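Local structure of beta-agarase (Persicobacter, 6AII) at residues A[19-24]-A[220-225]; A[191-196]-A[200-205]; A[235-240]-A[245-250]. The protein probably hydrolyses beta-1,4 linkages in agarose to yield neoagarobiose, as a beta-agarase of glycoside hydrolase family GH16. One frame throughout, in Å; residues are numbered along the deposited sequence.

How the contacts relate
The catalytic domain is a GH16 beta-sandwich of the jelly-roll type, and the three contacts sample its two sheets. Contacts 1 and 3 lie on the antiparallel sheet, their centres about 17 Å apart; contact 2 sits where a loop meets short strand 203-204 of the other, mixed sheet. Along the chain, contact 2 falls between the two halves of contact 1, and the hairpin of contact 3 follows. Contact 2 is about 24 Å from contact 1, centre to centre, but only about 12 Å from contact 3, which it touches: the backbone O and N of Tyr-200 probably bond to Arg-239 NH1 and Tyr-246 OH, tying the loop to the opposing sheet.

Contact 1: residues A[19-24]-A[220-225]; sequences KQWKLQ and GVYWKD
Trp-21 and Tyr-222 make a T-shaped aromatic pair, and the whole contact consists of it. The indole supplies the edge and the phenol ring the face: the planes stand at 80° to each other, and the centroid of the six-membered ring of Trp-21 is 5.3 Å from that of Tyr-222. The leading atom is Trp-21 CH2, at the far corner of the indole. It comes down on the rim of the tyrosine face, 3.6 Å from Tyr-222 CE1 and 3.8 Å from Tyr-222 CZ, off to one side of the ring centre. Both residues reach across a wide gap, since their CA atoms are 11.6 Å apart. On Tyr-222, CG lies opposite the backbone N (chi1 -179°), which carries the ring out toward the 19-24 strand to receive that edge.

The width of the gap follows from the topology of the GH16 sandwich. Strands 19-23 and 217-225 belong to one antiparallel sheet but are not neighbours; strands 312-325 and 118-125 run between them. The pair therefore bridges over the intervening strands, with Phe-119 of strand 118-125 touching both side chains.

The other face of the tyrosine is covered from within its own strand by Lys-224, whose CB sits 3.6 Å above the Tyr-222 ring plane, over the ring centre. The phenol ring is thus sandwiched between an aromatic edge and an aliphatic carbon. Val-11 and Pro-15, from the N-terminal loop, pack against the indole of Trp-21.

The polar end of the indole is engaged on the same loop, where Trp-21 NE1 donates to the carbonyl O of Ala-13. That bond probably limits how far the indole can turn while CH2 stays against the tyrosine face.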
loop_
_atom_site.group_PDB
_atom_site.type_symbol
_atom_site.label_atom_id
_atom_site.label_comp_id
_atom_site.label_asym_id
_atom_site.label_seq_id
_atom_site.Cartn_x
_atom_site.Cartn_y
_atom_site.Cartn_z
ATOM N N LYS A 19 24.932 8.874 -10.868
ATOM C CA LYS A 19 24.400 7.613 -10.383
ATOM C C LYS A 19 23.439 7.003 -11.408
ATOM O O LYS A 19 22.941 7.675 -12.334
ATOM C CB LYS A 19 23.658 7.838 -9.065
ATOM C CG LYS A 19 24.487 8.474 -7.956
ATOM C CD LYS A 19 25.211 7.561 -7.088
ATOM C CE LYS A 19 25.879 8.270 -5.923
ATOM N NZ LYS A 19 25.053 8.195 -4.703
ATOM N N GLN A 20 23.240 5.699 -11.253
ATOM C CA GLN A 20 22.304 4.942 -12.064
ATOM C C GLN A 20 21.524 3.994 -11.126
ATOM O O GLN A 20 21.959 3.698 -10.011
ATOM C CB GLN A 20 23.070 4.172 -13.141
ATOM C CG GLN A 20 24.038 3.173 -12.565
ATOM C CD GLN A 20 24.925 2.586 -13.632
ATOM O OE1 GLN A 20 25.035 3.130 -14.730
ATOM N NE2 GLN A 20 25.568 1.483 -13.294
ATOM N N TRP A 21 20.380 3.491 -11.566
ATOM C CA TRP A 21 19.619 2.581 -10.710
ATOM C C TRP A 21 20.043 1.141 -10.933
ATOM O O TRP A 21 20.191 0.717 -12.077
ATOM C CB TRP A 21 18.135 2.713 -11.035
ATOM C CG TRP A 21 17.549 4.017 -10.645
ATOM C CD1 TRP A 21 17.120 5.011 -11.465
ATOM C CD2 TRP A 21 17.274 4.452 -9.312
ATOM N NE1 TRP A 21 16.559 6.015 -10.737
ATOM C CE2 TRP A 21 16.677 5.737 -9.426
ATOM C CE3 TRP A 21 17.483 3.914 -8.039
ATOM C CZ2 TRP A 21 16.279 6.459 -8.312
ATOM C CZ3 TRP A 21 17.108 4.646 -6.939
ATOM C CH2 TRP A 21 16.502 5.903 -7.085
ATOM N N LYS A 22 20.154 0.382 -9.859
ATOM C CA LYS A 22 20.440 -1.026 -9.925
ATOM C C LYS A 22 19.297 -1.849 -9.311
ATOM O O LYS A 22 18.874 -1.589 -8.193
ATOM C CB LYS A 22 21.740 -1.345 -9.171
ATOM C CG LYS A 22 22.057 -2.830 -9.101
ATOM C CD LYS A 22 23.188 -3.210 -8.217
ATOM C CE LYS A 22 23.396 -4.709 -8.237
ATOM N NZ LYS A 22 24.612 -5.085 -7.491
ATOM N N LEU A 23 18.789 -2.792 -10.114
ATOM C CA LEU A 23 17.653 -3.619 -9.633
ATOM C C LEU A 23 18.033 -4.402 -8.386
ATOM O O LEU A 23 19.116 -5.042 -8.339
ATOM C CB LEU A 23 17.162 -4.553 -10.741
ATOM C CG LEU A 23 15.823 -5.231 -10.438
ATOM C CD1 LEU A 23 14.622 -4.313 -10.668
ATOM C CD2 LEU A 23 15.676 -6.469 -11.300
ATOM N N GLN A 24 17.185 -4.359 -7.350
ATOM C CA GLN A 24 17.363 -5.213 -6.185
ATOM C C GLN A 24 16.623 -6.518 -6.449
ATOM O O GLN A 24 15.384 -6.615 -6.321
ATOM C CB GLN A 24 16.920 -4.505 -4.899
ATOM C CG GLN A 24 17.178 -5.339 -3.641
ATOM C CD GLN A 24 16.873 -4.633 -2.344
ATOM O OE1 GLN A 24 17.045 -3.408 -2.241
ATOM N NE2 GLN A 24 16.422 -5.393 -1.363
ATOM N N GLY A 220 4.763 4.319 -6.628
ATOM C CA GLY A 220 6.080 4.082 -6.061
ATOM C C GLY A 220 6.556 5.174 -5.139
ATOM O O GLY A 220 6.015 6.300 -5.137
ATOM N N VAL A 221 7.582 4.823 -4.352
ATOM C CA VAL A 221 8.191 5.805 -3.421
ATOM C C VAL A 221 9.705 5.749 -3.582
ATOM O O VAL A 221 10.234 4.654 -3.703
ATOM C CB VAL A 221 7.774 5.549 -1.972
ATOM C CG1 VAL A 221 8.336 4.251 -1.423
ATOM C CG2 VAL A 221 8.186 6.675 -1.047
ATOM N N TYR A 222 10.323 6.931 -3.554
ATOM C CA TYR A 222 11.758 7.035 -3.402
ATOM C C TYR A 222 12.001 7.423 -1.944
ATOM O O TYR A 222 11.728 8.541 -1.537
ATOM C CB TYR A 222 12.356 8.059 -4.374
ATOM C CG TYR A 222 13.866 8.248 -4.324
ATOM C CD1 TYR A 222 14.683 7.228 -3.851
ATOM C CD2 TYR A 222 14.436 9.412 -4.810
ATOM C CE1 TYR A 222 16.065 7.390 -3.843
ATOM C CE2 TYR A 222 15.820 9.561 -4.838
ATOM C CZ TYR A 222 16.613 8.555 -4.339
ATOM O OH TYR A 222 17.995 8.612 -4.321
ATOM N N TRP A 223 12.506 6.465 -1.188
ATOM C CA TRP A 223 12.953 6.703 0.147
ATOM C C TRP A 223 14.456 7.061 0.065
ATOM O O TRP A 223 15.276 6.160 -0.007
ATOM C CB TRP A 223 12.690 5.481 1.009
ATOM C CG TRP A 223 13.155 5.504 2.437
ATOM C CD1 TRP A 223 13.589 6.569 3.184
ATOM C CD2 TRP A 223 13.296 4.326 3.256
ATOM N NE1 TRP A 223 13.901 6.109 4.452
ATOM C CE2 TRP A 223 13.783 4.753 4.504
ATOM C CE3 TRP A 223 12.983 2.960 3.052
ATOM C CZ2 TRP A 223 13.999 3.831 5.550
ATOM C CZ3 TRP A 223 13.210 2.067 4.082
ATOM C CH2 TRP A 223 13.694 2.517 5.318
ATOM N N LYS A 224 14.698 8.329 -0.060
ATOM C CA LYS A 224 16.000 8.838 -0.510
ATOM C C LYS A 224 16.998 8.880 0.673
ATOM O O LYS A 224 18.171 8.422 0.569
ATOM C CB LYS A 224 15.848 10.216 -1.121
ATOM C CG LYS A 224 17.172 10.852 -1.481
ATOM C CD LYS A 224 16.966 12.157 -2.233
ATOM C CE LYS A 224 18.238 12.878 -2.613
ATOM N NZ LYS A 224 17.858 14.047 -3.440
ATOM N N ASP A 225 16.502 9.354 1.803
ATOM C CA ASP A 225 17.302 9.483 3.021
ATOM C C ASP A 225 16.316 9.537 4.179
ATOM O O ASP A 225 15.083 9.504 3.967
ATOM C CB ASP A 225 18.270 10.684 2.943
ATOM C CG ASP A 225 17.660 12.067 2.912
ATOM O OD1 ASP A 225 16.885 12.400 3.825
ATOM O OD2 ASP A 225 17.934 12.800 1.948
#

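Contact 2: residues A[191-196]-A[200-205]; sequences YQPRDE and YGTWYY
The ring of Tyr-200 meets Asp-195 at its edge: Asp-195 OD1 lies near the ring plane, 3.4 Å from Tyr-200 CD1, and the carboxylate is turned 47° from the ring. The backbone O of Asp-195 is 3.7 Å from Tyr-200 CE1, well off the ring plane. On Asp-195, CG stands opposite its own carbonyl carbon (chi1 -66°), which swings OD1 over to the 200-205 segment although CB does not point there. Within their own segments, Pro-193 N lies over one face of Tyr-191 and Trp-203 O meets the edge of Tyr-205.

Deeper in, Pro-193 packs on the methyl of Thr-202. Thr-202 CG2 touches Pro-193 CB at 4.0 Å and comes closer still to the proline carbonyl, 3.5 Å from Pro-193 O. Water 1 links Thr-202 OG1 to the same carbonyl, donating to Pro-193 O.

Strands 189-191 and 203-204 both run antiparallel to strand 173-181 of the mixed sheet, and the chain between them makes an excursion that these contacts close at its base. Gly-201, with a positive phi of 89°, turns the chain back toward the sheet. Arg-194 and Glu-196 form a salt bridge, NH1 to OE1 at 3.4 Å, within the loop.

The remaining polar links across the contact run through water. Waters 2 and 3 each donate to Asp-195 OD1, at 2.8 Å from that oxygen in both cases; water 2 accepts from Thr-202 N and water 3 from Gly-201 N. One carboxylate oxygen thus serves two successive backbone amides at second hand, consistent with a negatively charged aspartate helping to satisfy the N-H groups of the turn.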
loop_
_atom_site.group_PDB
_atom_site.type_symbol
_atom_site.label_atom_id
_atom_site.label_comp_id
_atom_site.label_asym_id
_atom_site.label_seq_id
_atom_site.Cartn_x
_atom_site.Cartn_y
_atom_site.Cartn_z
ATOM N N TYR A 191 2.498 9.056 14.942
ATOM C CA TYR A 191 2.539 10.237 14.132
ATOM C C TYR A 191 2.455 9.833 12.649
ATOM O O TYR A 191 3.288 9.045 12.172
ATOM C CB TYR A 191 3.828 11.069 14.289
ATOM C CG TYR A 191 3.999 12.138 13.246
ATOM C CD1 TYR A 191 3.106 13.181 13.126
ATOM C CD2 TYR A 191 4.960 12.012 12.239
ATOM C CE1 TYR A 191 3.215 14.140 12.129
ATOM C CE2 TYR A 191 5.060 12.939 11.212
ATOM C CZ TYR A 191 4.168 13.989 11.129
ATOM O OH TYR A 191 4.186 14.898 10.127
ATOM N N GLN A 192 1.497 10.432 11.950
ATOM C CA GLN A 192 1.568 10.462 10.496
ATOM C C GLN A 192 1.205 11.851 10.034
ATOM O O GLN A 192 0.381 12.517 10.658
ATOM C CB GLN A 192 0.635 9.436 9.846
ATOM C CG GLN A 192 -0.819 9.809 9.866
ATOM C CD GLN A 192 -1.688 8.935 8.988
ATOM O OE1 GLN A 192 -1.410 8.721 7.814
ATOM N NE2 GLN A 192 -2.737 8.412 9.599
ATOM N N PRO A 193 1.785 12.268 8.931
ATOM C CA PRO A 193 1.337 13.529 8.343
ATOM C C PRO A 193 -0.145 13.430 7.995
ATOM O O PRO A 193 -0.621 12.387 7.570
ATOM C CB PRO A 193 2.188 13.672 7.081
ATOM C CG PRO A 193 2.547 12.261 6.762
ATOM C CD PRO A 193 2.822 11.637 8.108
ATOM N N ARG A 194 -0.890 14.498 8.337
ATOM C CA ARG A 194 -2.313 14.596 8.064
ATOM C C ARG A 194 -2.733 16.030 8.374
ATOM O O ARG A 194 -1.947 16.815 8.995
ATOM C CB ARG A 194 -3.133 13.601 8.889
ATOM C CG ARG A 194 -2.900 13.698 10.396
ATOM C CD ARG A 194 -3.325 12.425 11.102
ATOM N NE ARG A 194 -3.189 12.406 12.566
ATOM C CZ ARG A 194 -4.216 12.495 13.399
ATOM N NH1 ARG A 194 -5.423 12.712 12.899
ATOM N NH2 ARG A 194 -4.039 12.249 14.708
ATOM N N ASP A 195 -3.918 16.354 7.959
ATOM C CA ASP A 195 -4.409 17.754 8.076
ATOM C C ASP A 195 -4.311 18.237 9.534
ATOM O O ASP A 195 -3.860 19.389 9.725
ATOM C CB ASP A 195 -5.823 17.946 7.543
ATOM C CG ASP A 195 -5.997 17.738 6.056
ATOM O OD1 ASP A 195 -4.973 17.560 5.373
ATOM O OD2 ASP A 195 -7.165 17.766 5.620
ATOM N N GLU A 196 -4.695 17.382 10.470
ATOM C CA GLU A 196 -4.777 17.702 11.901
ATOM C C GLU A 196 -3.374 17.896 12.466
ATOM O O GLU A 196 -3.230 18.521 13.531
ATOM C CB GLU A 196 -5.566 16.657 12.688
ATOM C CG GLU A 196 -7.018 16.554 12.262
ATOM C CD GLU A 196 -7.257 15.764 10.977
ATOM O OE1 GLU A 196 -6.313 15.024 10.550
ATOM O OE2 GLU A 196 -8.366 15.874 10.425
ATOM N N TYR A 200 -0.557 18.843 4.747
ATOM C CA TYR A 200 -1.671 18.776 3.834
ATOM C C TYR A 200 -1.377 17.890 2.601
ATOM O O TYR A 200 -0.215 17.638 2.250
ATOM C CB TYR A 200 -2.089 20.197 3.449
ATOM C CG TYR A 200 -2.433 20.993 4.687
ATOM C CD1 TYR A 200 -3.540 20.651 5.439
ATOM C CD2 TYR A 200 -1.605 22.011 5.121
ATOM C CE1 TYR A 200 -3.837 21.336 6.611
ATOM C CE2 TYR A 200 -1.888 22.696 6.284
ATOM C CZ TYR A 200 -2.977 22.324 7.042
ATOM O OH TYR A 200 -3.239 23.028 8.188
ATOM N N GLY A 201 -2.455 17.462 1.952
ATOM C CA GLY A 201 -2.348 16.816 0.656
ATOM C C GLY A 201 -2.157 15.306 0.750
ATOM O O GLY A 201 -2.054 14.658 -0.295
ATOM N N THR A 202 -2.184 14.702 1.942
ATOM C CA THR A 202 -1.863 13.279 2.080
ATOM C C THR A 202 -2.925 12.397 1.393
ATOM O O THR A 202 -2.638 11.217 1.098
ATOM C CB THR A 202 -1.711 12.833 3.543
ATOM O OG1 THR A 202 -2.963 13.075 4.201
ATOM C CG2 THR A 202 -0.547 13.521 4.234
ATOM N N TRP A 203 -4.151 12.846 1.164
ATOM C CA TRP A 203 -5.114 12.019 0.484
ATOM C C TRP A 203 -5.203 12.535 -0.969
ATOM O O TRP A 203 -5.858 13.537 -1.300
ATOM C CB TRP A 203 -6.471 12.096 1.166
ATOM C CG TRP A 203 -6.532 11.334 2.462
ATOM C CD1 TRP A 203 -6.223 11.762 3.728
ATOM C CD2 TRP A 203 -6.839 9.948 2.588
ATOM N NE1 TRP A 203 -6.360 10.747 4.627
ATOM C CE2 TRP A 203 -6.748 9.614 3.956
ATOM C CE3 TRP A 203 -7.158 8.946 1.664
ATOM C CZ2 TRP A 203 -6.969 8.333 4.405
ATOM C CZ3 TRP A 203 -7.369 7.662 2.115
ATOM C CH2 TRP A 203 -7.309 7.375 3.484
ATOM N N TYR A 204 -4.365 11.927 -1.774
ATOM C CA TYR A 204 -4.220 12.338 -3.206
ATOM C C TYR A 204 -5.476 11.995 -3.990
ATOM O O TYR A 204 -6.032 10.886 -3.913
ATOM C CB TYR A 204 -3.047 11.576 -3.837
ATOM C CG TYR A 204 -2.807 11.942 -5.284
ATOM C CD1 TYR A 204 -2.071 13.048 -5.565
ATOM C CD2 TYR A 204 -3.424 11.238 -6.296
ATOM C CE1 TYR A 204 -1.877 13.465 -6.876
ATOM C CE2 TYR A 204 -3.202 11.600 -7.617
ATOM C CZ TYR A 204 -2.433 12.715 -7.878
ATOM O OH TYR A 204 -2.294 13.176 -9.162
ATOM N N TYR A 205 -5.922 12.947 -4.836
ATOM C CA TYR A 205 -6.972 12.637 -5.831
ATOM C C TYR A 205 -6.835 13.660 -6.973
ATOM O O TYR A 205 -6.053 14.578 -6.871
ATOM C CB TYR A 205 -8.408 12.562 -5.278
ATOM C CG TYR A 205 -9.026 13.893 -4.929
ATOM C CD1 TYR A 205 -8.688 14.548 -3.756
ATOM C CD2 TYR A 205 -9.970 14.446 -5.781
ATOM C CE1 TYR A 205 -9.249 15.784 -3.435
ATOM C CE2 TYR A 205 -10.577 15.653 -5.440
ATOM C CZ TYR A 205 -10.252 16.272 -4.254
ATOM O OH TYR A 205 -10.783 17.500 -3.886
HETATM O O HOH W 1 -2.856 11.366 6.345
HETATM O O HOH W 2 -3.000 15.771 4.637
HETATM O O HOH W 3 -5.082 18.140 2.687
#

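Contact 3: residues A[235-240]-A[245-250]; sequences GKWVRT and NYSYLD
Arg-239 and Tyr-248 lie side by side and point the same way on one face of the beta hairpin formed by strands 236-242 and 245-249. The guanidinium and phenol planes are 53° apart, with Arg-239 NH1 3.5 Å from Tyr-248 CG. The arginine chain runs extended from CG to NE, bringing NH2 within 4.0 Å of Tyr-246 CD2. NH1 hydrogen-bonds to Tyr-200 O, and Tyr-246 OH to Tyr-200 N. Val-238 and Arg-239 together face Tyr-231 on the preceding strand, a classic beta bulge.

Thr-240 and Ser-247 form a hydrogen-bonded antiparallel pair: Thr-240 N donates to Ser-247 O, and Ser-247 N returns a bond to Thr-240 O. Leu-249 N donates to Val-238 O further along.

Trp-237 lies across the second strand. Its CG is opposite the backbone N (chi1 174°), which sends the indole over toward 247-249. Trp-237 CZ3 packs 3.8 Å from Leu-249 CG, while Ser-247 OG sits at the ring edge, 3.5 Å from Trp-237 CZ2. Its own strand helps hold the indole: Trp-237 NE1 donates to Thr-240 OG1 at 2.7 Å, with the oxygen 15° out of the ring plane.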
loop_
_atom_site.group_PDB
_atom_site.type_symbol
_atom_site.label_atom_id
_atom_site.label_comp_id
_atom_site.label_asym_id
_atom_site.label_seq_id
_atom_site.Cartn_x
_atom_site.Cartn_y
_atom_site.Cartn_z
ATOM N N GLY A 235 4.118 7.059 -13.097
ATOM C CA GLY A 235 5.366 7.558 -13.631
ATOM C C GLY A 235 5.590 9.044 -13.413
ATOM O O GLY A 235 6.557 9.573 -13.934
ATOM N N LYS A 236 4.669 9.755 -12.756
ATOM C CA LYS A 236 4.734 11.169 -12.563
ATOM C C LYS A 236 4.891 11.474 -11.083
ATOM O O LYS A 236 4.204 10.951 -10.219
ATOM C CB LYS A 236 3.501 11.882 -13.144
ATOM C CG LYS A 236 3.463 11.729 -14.665
ATOM C CD LYS A 236 2.259 12.339 -15.353
ATOM C CE LYS A 236 0.954 11.632 -15.017
ATOM N NZ LYS A 236 0.829 10.320 -15.709
ATOM N N TRP A 237 5.786 12.403 -10.823
ATOM C CA TRP A 237 5.951 12.927 -9.448
ATOM C C TRP A 237 4.651 13.529 -8.915
ATOM O O TRP A 237 3.991 14.289 -9.653
ATOM C CB TRP A 237 7.082 13.961 -9.379
ATOM C CG TRP A 237 7.194 14.633 -8.039
ATOM C CD1 TRP A 237 7.851 14.147 -6.947
ATOM C CD2 TRP A 237 6.523 15.822 -7.566
ATOM N NE1 TRP A 237 7.728 14.983 -5.874
ATOM C CE2 TRP A 237 6.922 16.029 -6.229
ATOM C CE3 TRP A 237 5.677 16.769 -8.158
ATOM C CZ2 TRP A 237 6.437 17.098 -5.461
ATOM C CZ3 TRP A 237 5.218 17.821 -7.413
ATOM C CH2 TRP A 237 5.604 17.980 -6.094
ATOM N N VAL A 238 4.247 13.216 -7.684
ATOM C CA VAL A 238 3.087 13.874 -7.077
ATOM C C VAL A 238 3.396 14.489 -5.712
ATOM O O VAL A 238 2.574 15.348 -5.278
ATOM C CB VAL A 238 1.857 12.943 -7.001
ATOM C CG1 VAL A 238 1.400 12.525 -8.397
ATOM C CG2 VAL A 238 2.140 11.757 -6.086
ATOM N N ARG A 239 4.455 14.085 -4.970
ATOM C CA ARG A 239 4.537 14.577 -3.598
ATOM C C ARG A 239 5.954 14.346 -3.101
ATOM O O ARG A 239 6.552 13.274 -3.394
ATOM C CB ARG A 239 3.604 13.769 -2.687
ATOM C CG ARG A 239 3.582 14.148 -1.205
ATOM C CD ARG A 239 2.400 13.474 -0.525
ATOM N NE ARG A 239 2.254 13.964 0.844
ATOM C CZ ARG A 239 1.769 15.150 1.211
ATOM N NH1 ARG A 239 1.209 15.957 0.317
ATOM N NH2 ARG A 239 1.793 15.461 2.507
ATOM N N THR A 240 6.476 15.309 -2.362
ATOM C CA THR A 240 7.792 15.159 -1.668
ATOM C C THR A 240 7.613 15.649 -0.228
ATOM O O THR A 240 6.973 16.691 0.001
ATOM C CB THR A 240 8.869 16.026 -2.312
ATOM O OG1 THR A 240 9.174 15.424 -3.578
ATOM C CG2 THR A 240 10.133 16.083 -1.472
ATOM N N ASN A 245 10.031 20.792 4.969
ATOM C CA ASN A 245 9.388 21.283 3.750
ATOM C C ASN A 245 8.636 20.104 3.096
ATOM O O ASN A 245 9.006 18.945 3.329
ATOM C CB ASN A 245 10.394 21.746 2.708
ATOM C CG ASN A 245 11.142 22.985 3.192
ATOM O OD1 ASN A 245 10.604 23.793 3.927
ATOM N ND2 ASN A 245 12.395 23.103 2.823
ATOM N N TYR A 246 7.586 20.461 2.365
ATOM C CA TYR A 246 6.935 19.412 1.567
ATOM C C TYR A 246 6.223 20.083 0.413
ATOM O O TYR A 246 5.911 21.298 0.479
ATOM C CB TYR A 246 5.954 18.576 2.407
ATOM C CG TYR A 246 4.709 19.238 2.934
ATOM C CD1 TYR A 246 4.798 20.040 4.057
ATOM C CD2 TYR A 246 3.443 19.086 2.343
ATOM C CE1 TYR A 246 3.697 20.686 4.573
ATOM C CE2 TYR A 246 2.348 19.784 2.809
ATOM C CZ TYR A 246 2.474 20.540 3.965
ATOM O OH TYR A 246 1.400 21.185 4.497
ATOM N N SER A 247 5.948 19.315 -0.661
ATOM C CA SER A 247 5.295 19.890 -1.812
ATOM C C SER A 247 4.499 18.777 -2.490
ATOM O O SER A 247 4.792 17.602 -2.297
ATOM C CB SER A 247 6.271 20.468 -2.793
ATOM O OG SER A 247 7.288 19.528 -3.107
ATOM N N TYR A 248 3.519 19.180 -3.283
ATOM C CA TYR A 248 2.630 18.141 -3.875
ATOM C C TYR A 248 1.777 18.765 -4.959
ATOM O O TYR A 248 1.590 19.983 -4.992
ATOM C CB TYR A 248 1.721 17.505 -2.818
ATOM C CG TYR A 248 0.716 18.403 -2.150
ATOM C CD1 TYR A 248 1.102 19.182 -1.086
ATOM C CD2 TYR A 248 -0.623 18.426 -2.538
ATOM C CE1 TYR A 248 0.192 19.979 -0.400
ATOM C CE2 TYR A 248 -1.535 19.246 -1.887
ATOM C CZ TYR A 248 -1.111 20.029 -0.818
ATOM O OH TYR A 248 -2.039 20.825 -0.164
ATOM N N LEU A 249 1.261 17.919 -5.856
ATOM C CA LEU A 249 0.234 18.374 -6.847
ATOM C C LEU A 249 -1.169 18.181 -6.289
ATOM O O LEU A 249 -1.495 17.066 -5.829
ATOM C CB LEU A 249 0.382 17.540 -8.132
ATOM C CG LEU A 249 1.695 17.737 -8.856
ATOM C CD1 LEU A 249 1.694 16.963 -10.183
ATOM C CD2 LEU A 249 1.972 19.221 -9.113
ATOM N N ASP A 250 -1.935 19.280 -6.259
ATOM C CA ASP A 250 -3.279 19.231 -5.729
ATOM C C ASP A 250 -4.221 18.648 -6.785
ATOM O O ASP A 250 -3.800 18.239 -7.844
ATOM C CB ASP A 250 -3.617 20.596 -5.137
ATOM C CG ASP A 250 -4.209 21.608 -6.095
ATOM O OD1 ASP A 250 -4.346 21.283 -7.287
ATOM O OD2 ASP A 250 -4.585 22.705 -5.579
HETATM O O HOH W 4 -0.083 15.173 -4.698
#